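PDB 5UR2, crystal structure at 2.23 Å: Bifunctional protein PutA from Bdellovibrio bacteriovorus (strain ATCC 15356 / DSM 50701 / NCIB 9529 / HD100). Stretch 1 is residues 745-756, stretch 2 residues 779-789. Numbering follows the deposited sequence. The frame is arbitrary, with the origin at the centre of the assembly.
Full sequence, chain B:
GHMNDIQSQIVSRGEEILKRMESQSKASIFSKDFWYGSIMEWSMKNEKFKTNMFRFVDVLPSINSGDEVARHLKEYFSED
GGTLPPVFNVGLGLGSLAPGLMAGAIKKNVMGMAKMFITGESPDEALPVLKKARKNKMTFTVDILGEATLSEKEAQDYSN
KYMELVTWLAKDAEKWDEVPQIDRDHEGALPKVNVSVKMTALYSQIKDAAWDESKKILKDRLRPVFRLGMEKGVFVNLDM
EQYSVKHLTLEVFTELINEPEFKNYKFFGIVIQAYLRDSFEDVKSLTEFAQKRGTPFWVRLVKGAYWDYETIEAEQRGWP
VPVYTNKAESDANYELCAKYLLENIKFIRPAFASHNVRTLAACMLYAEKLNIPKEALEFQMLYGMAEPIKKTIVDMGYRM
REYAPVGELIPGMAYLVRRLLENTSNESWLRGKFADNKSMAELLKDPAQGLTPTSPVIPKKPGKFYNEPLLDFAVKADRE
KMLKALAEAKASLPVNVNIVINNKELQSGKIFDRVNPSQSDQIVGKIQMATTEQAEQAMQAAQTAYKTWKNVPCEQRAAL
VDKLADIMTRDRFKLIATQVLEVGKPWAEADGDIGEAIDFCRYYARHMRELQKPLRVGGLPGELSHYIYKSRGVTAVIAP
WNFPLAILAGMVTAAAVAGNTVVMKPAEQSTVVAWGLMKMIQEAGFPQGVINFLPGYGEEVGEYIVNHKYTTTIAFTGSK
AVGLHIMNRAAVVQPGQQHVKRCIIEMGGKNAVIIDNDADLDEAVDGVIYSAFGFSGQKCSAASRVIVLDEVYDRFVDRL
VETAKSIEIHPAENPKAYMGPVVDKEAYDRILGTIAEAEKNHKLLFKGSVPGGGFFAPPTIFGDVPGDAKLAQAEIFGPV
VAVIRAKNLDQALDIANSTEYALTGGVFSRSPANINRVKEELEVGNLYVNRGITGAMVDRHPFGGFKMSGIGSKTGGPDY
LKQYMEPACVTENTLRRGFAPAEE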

# COMPACT_ATOMS: atom_id res chain seq x y z
N ILE B 745 -18.39 -8.84 -0.48
CA ILE B 745 -19.21 -9.97 -0.93
C ILE B 745 -18.36 -11.00 -1.68
O ILE B 745 -17.63 -10.64 -2.60
CB ILE B 745 -20.34 -9.50 -1.87
CG1 ILE B 745 -21.23 -8.46 -1.20
CG2 ILE B 745 -21.18 -10.69 -2.30
CD1 ILE B 745 -22.08 -9.00 -0.11
N GLU B 746 -18.51 -12.28 -1.32
CA GLU B 746 -17.96 -13.40 -2.08
C GLU B 746 -19.10 -14.37 -2.40
O GLU B 746 -19.85 -14.76 -1.50
CB GLU B 746 -16.85 -14.10 -1.27
CG GLU B 746 -16.19 -15.31 -1.95
CD GLU B 746 -15.35 -16.16 -0.98
OE1 GLU B 746 -14.74 -15.63 -0.01
OE2 GLU B 746 -15.34 -17.39 -1.17
N MET B 747 -19.25 -14.74 -3.69
CA MET B 747 -20.47 -15.43 -4.15
C MET B 747 -20.27 -16.72 -4.94
O MET B 747 -21.23 -17.22 -5.54
CB MET B 747 -21.32 -14.48 -4.99
CG MET B 747 -22.11 -13.48 -4.19
SD MET B 747 -22.94 -12.38 -5.30
CE MET B 747 -21.55 -11.60 -6.09
N GLY B 748 -19.08 -17.30 -4.96
CA GLY B 748 -18.95 -18.61 -5.59
C GLY B 748 -18.39 -18.57 -7.00
O GLY B 748 -18.09 -17.52 -7.58
N GLY B 749 -18.24 -19.78 -7.56
CA GLY B 749 -17.61 -19.94 -8.85
C GLY B 749 -18.08 -21.20 -9.55
O GLY B 749 -18.83 -22.01 -9.01
N LYS B 750 -17.65 -21.31 -10.81
CA LYS B 750 -17.79 -22.51 -11.63
C LYS B 750 -16.40 -22.74 -12.21
O LYS B 750 -16.12 -22.39 -13.35
CB LYS B 750 -18.84 -22.33 -12.73
CG LYS B 750 -19.17 -23.60 -13.49
CD LYS B 750 -19.92 -24.59 -12.61
CE LYS B 750 -20.17 -25.93 -13.32
NZ LYS B 750 -20.96 -26.86 -12.45
N ASN B 751 -15.51 -23.28 -11.38
CA ASN B 751 -14.08 -23.22 -11.62
C ASN B 751 -13.59 -24.39 -12.46
O ASN B 751 -13.95 -25.55 -12.22
CB ASN B 751 -13.36 -23.17 -10.28
CG ASN B 751 -14.00 -22.18 -9.33
OD1 ASN B 751 -13.99 -20.97 -9.59
ND2 ASN B 751 -14.57 -22.68 -8.24
N ALA B 752 -12.72 -24.09 -13.43
CA ALA B 752 -12.22 -25.07 -14.37
C ALA B 752 -10.73 -25.29 -14.18
O ALA B 752 -10.00 -24.38 -13.77
CB ALA B 752 -12.51 -24.63 -15.82
N VAL B 753 -10.29 -26.51 -14.45
CA VAL B 753 -8.88 -26.84 -14.60
C VAL B 753 -8.67 -27.28 -16.05
O VAL B 753 -9.40 -28.14 -16.56
CB VAL B 753 -8.44 -27.94 -13.62
CG1 VAL B 753 -6.96 -28.28 -13.81
CG2 VAL B 753 -8.70 -27.49 -12.18
N ILE B 754 -7.70 -26.67 -16.72
CA ILE B 754 -7.38 -27.01 -18.11
C ILE B 754 -6.23 -28.01 -18.11
O ILE B 754 -5.22 -27.80 -17.42
CB ILE B 754 -7.02 -25.77 -18.93
CG1 ILE B 754 -8.17 -24.76 -18.93
CG2 ILE B 754 -6.70 -26.19 -20.38
CD1 ILE B 754 -7.79 -23.44 -19.56
N ILE B 755 -6.38 -29.08 -18.87
CA ILE B 755 -5.34 -30.10 -19.00
C ILE B 755 -4.75 -29.99 -20.40
O ILE B 755 -5.39 -30.37 -21.39
CB ILE B 755 -5.89 -31.51 -18.76
CG1 ILE B 755 -6.67 -31.58 -17.45
CG2 ILE B 755 -4.76 -32.51 -18.83
CD1 ILE B 755 -5.85 -31.22 -16.24
N ASP B 756 -3.52 -29.48 -20.49
CA ASP B 756 -2.82 -29.41 -21.76
C ASP B 756 -2.38 -30.81 -22.19
O ASP B 756 -2.32 -31.74 -21.40
CB ASP B 756 -1.60 -28.50 -21.65
CG ASP B 756 -1.16 -27.95 -22.99
OD1 ASP B 756 -1.74 -28.35 -24.03
OD2 ASP B 756 -0.21 -27.13 -23.00
N LYS B 779 -16.84 -26.13 -1.79
CA LYS B 779 -15.97 -24.97 -1.70
C LYS B 779 -16.28 -24.03 -2.84
O LYS B 779 -16.63 -24.48 -3.94
CB LYS B 779 -14.48 -25.33 -1.73
CG LYS B 779 -14.07 -26.38 -0.71
CD LYS B 779 -12.55 -26.62 -0.68
CE LYS B 779 -12.22 -27.77 0.32
NZ LYS B 779 -10.76 -28.05 0.47
N CYS B 780 -16.19 -22.73 -2.58
CA CYS B 780 -16.36 -21.78 -3.67
C CYS B 780 -15.24 -21.90 -4.69
O CYS B 780 -15.42 -21.49 -5.85
CB CYS B 780 -16.42 -20.33 -3.13
SG CYS B 780 -17.92 -19.90 -2.15
N SER B 781 -14.09 -22.43 -4.29
CA SER B 781 -12.94 -22.60 -5.16
C SER B 781 -12.90 -23.97 -5.85
O SER B 781 -11.97 -24.23 -6.61
CB SER B 781 -11.64 -22.41 -4.35
OG SER B 781 -11.59 -23.34 -3.27
N ALA B 782 -13.89 -24.83 -5.59
CA ALA B 782 -13.81 -26.23 -6.03
C ALA B 782 -13.80 -26.33 -7.55
O ALA B 782 -14.51 -25.59 -8.25
CB ALA B 782 -14.98 -27.03 -5.45
N ALA B 783 -13.01 -27.26 -8.06
CA ALA B 783 -13.01 -27.56 -9.49
C ALA B 783 -14.25 -28.39 -9.83
O ALA B 783 -14.35 -29.56 -9.43
CB ALA B 783 -11.73 -28.27 -9.90
N SER B 784 -15.19 -27.80 -10.58
CA SER B 784 -16.35 -28.52 -11.08
C SER B 784 -16.28 -28.75 -12.58
O SER B 784 -17.12 -29.50 -13.12
CB SER B 784 -17.64 -27.76 -10.73
OG SER B 784 -17.58 -26.41 -11.20
N ARG B 785 -15.31 -28.15 -13.26
CA ARG B 785 -15.13 -28.30 -14.70
C ARG B 785 -13.68 -28.70 -14.95
O ARG B 785 -12.76 -28.09 -14.39
CB ARG B 785 -15.46 -27.00 -15.43
CG ARG B 785 -16.93 -26.57 -15.34
CD ARG B 785 -17.15 -25.31 -16.14
NE ARG B 785 -16.30 -24.22 -15.68
CZ ARG B 785 -15.82 -23.26 -16.47
NH1 ARG B 785 -16.08 -23.27 -17.77
NH2 ARG B 785 -15.04 -22.32 -15.95
N VAL B 786 -13.48 -29.74 -15.74
CA VAL B 786 -12.15 -30.15 -16.15
C VAL B 786 -12.14 -30.14 -17.67
O VAL B 786 -12.85 -30.92 -18.31
CB VAL B 786 -11.75 -31.52 -15.58
CG1 VAL B 786 -10.29 -31.83 -15.88
CG2 VAL B 786 -11.98 -31.52 -14.06
N ILE B 787 -11.34 -29.24 -18.24
CA ILE B 787 -11.32 -28.99 -19.68
C ILE B 787 -10.04 -29.62 -20.22
O ILE B 787 -8.93 -29.19 -19.87
CB ILE B 787 -11.39 -27.49 -19.99
CG1 ILE B 787 -12.64 -26.87 -19.34
CG2 ILE B 787 -11.42 -27.25 -21.47
CD1 ILE B 787 -12.69 -25.34 -19.40
N VAL B 788 -10.19 -30.66 -21.04
CA VAL B 788 -9.11 -31.56 -21.42
C VAL B 788 -8.92 -31.52 -22.93
O VAL B 788 -9.87 -31.77 -23.69
CB VAL B 788 -9.38 -33.01 -20.97
CG1 VAL B 788 -8.18 -33.88 -21.26
CG2 VAL B 788 -9.75 -33.09 -19.49
N LEU B 789 -7.70 -31.25 -23.36
CA LEU B 789 -7.42 -31.20 -24.79
C LEU B 789 -7.49 -32.61 -25.39
O LEU B 789 -7.25 -33.61 -24.70
CB LEU B 789 -6.06 -30.56 -25.07
CG LEU B 789 -6.03 -29.05 -25.33
CD1 LEU B 789 -6.47 -28.25 -24.09
CD2 LEU B 789 -4.64 -28.64 -25.77
O HOH W 1 -16.88 -24.78 -9.19
O HOH W 2 -20.01 -29.53 -12.48

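The two stretches meet as neighbouring parallel β-strands, joined by a regular backbone ladder at their C-terminal ends and, before it, by side-chain and water-mediated bonds that tie a loop to a β-turn. Together they bury 916 Å² of surface, and the axes of the two strands come within 4.5 Å of each other at an angle of 23°.

The ladder follows the alternation expected of a parallel pair, in which V753 and I755 each donate to and accept from the residues that flank their partners. V753 N donates to R785 O (2.9 Å), and V753 O accepts from I787 N (2.8 Å), so that V753 bridges the two residues around V786. The pattern repeats two residues further along: I755 N donates to I787 O (2.7 Å) and I755 O accepts from L789 N (3.2 Å), framing V788. Short CA-H...O contacts lie between these rungs, with A752 CA 3.1 Å from R785 O and I754 CA 3.2 Å from I787 O.

Side chains alternate between the two faces of the sheet, and the register puts paired residues on the same face. A752, I754, R785 and I787 share one face, where A752 CB packs against I787 CD1 at 3.7 Å. The other carries V753, I755, V786 and V788; here I755 CG1 lies 4.0 Å from both V786 CG1 and V788 CG2, so a single isoleucine spans two valines of the adjacent strand. At the end of the ladder, I754 CG2 approaches L789 CD1 at 4.2 Å.

Toward the start of the ladder the regular pattern gives way. N751 O receives two backbone donors, S784 N at 3.0 Å and R785 N at 3.1 Å, an arrangement made possible by the backbone of S784, whose psi of -8° departs from extended geometry. The R785 side chain turns back to K750 O, which accepts weak hydrogen bonds from R785 NE (3.0 Å) and R785 NH2 (2.8 Å). The carbonyl lies at the edge of the guanidinium, near its plane, while A752 CB covers one face, 3.4 Å from R785 NH2.

N751 also secures the type I turn that runs from K779 to A782. Its CA-to-CB bond points sideways, but the end of the side chain comes nearer to stretch 2, and N751 ND2 donates to C780 O (2.8 Å) and A782 O (2.9 Å). One amide group thus clasps two carbonyls of the turn, while N751 OD1 is satisfied elsewhere in the structure. Beside it, the backbone of G748 runs close to C780, with G748 CA 3.8 Å from C780 SG.

Two waters complete the polar network. Water 1 accepts from N751 N (3.0 Å), donates to A782 O (2.7 Å) and is hydrogen-bonded to S784 OG (2.7 Å), linking the loop to the turn and to S784. Water 2 accepts from K750 NZ at 2.8 Å and lies 3.0 Å from S784 O, one of several acceptors within its reach, while K750 CD passes 3.3 Å from S784 OG.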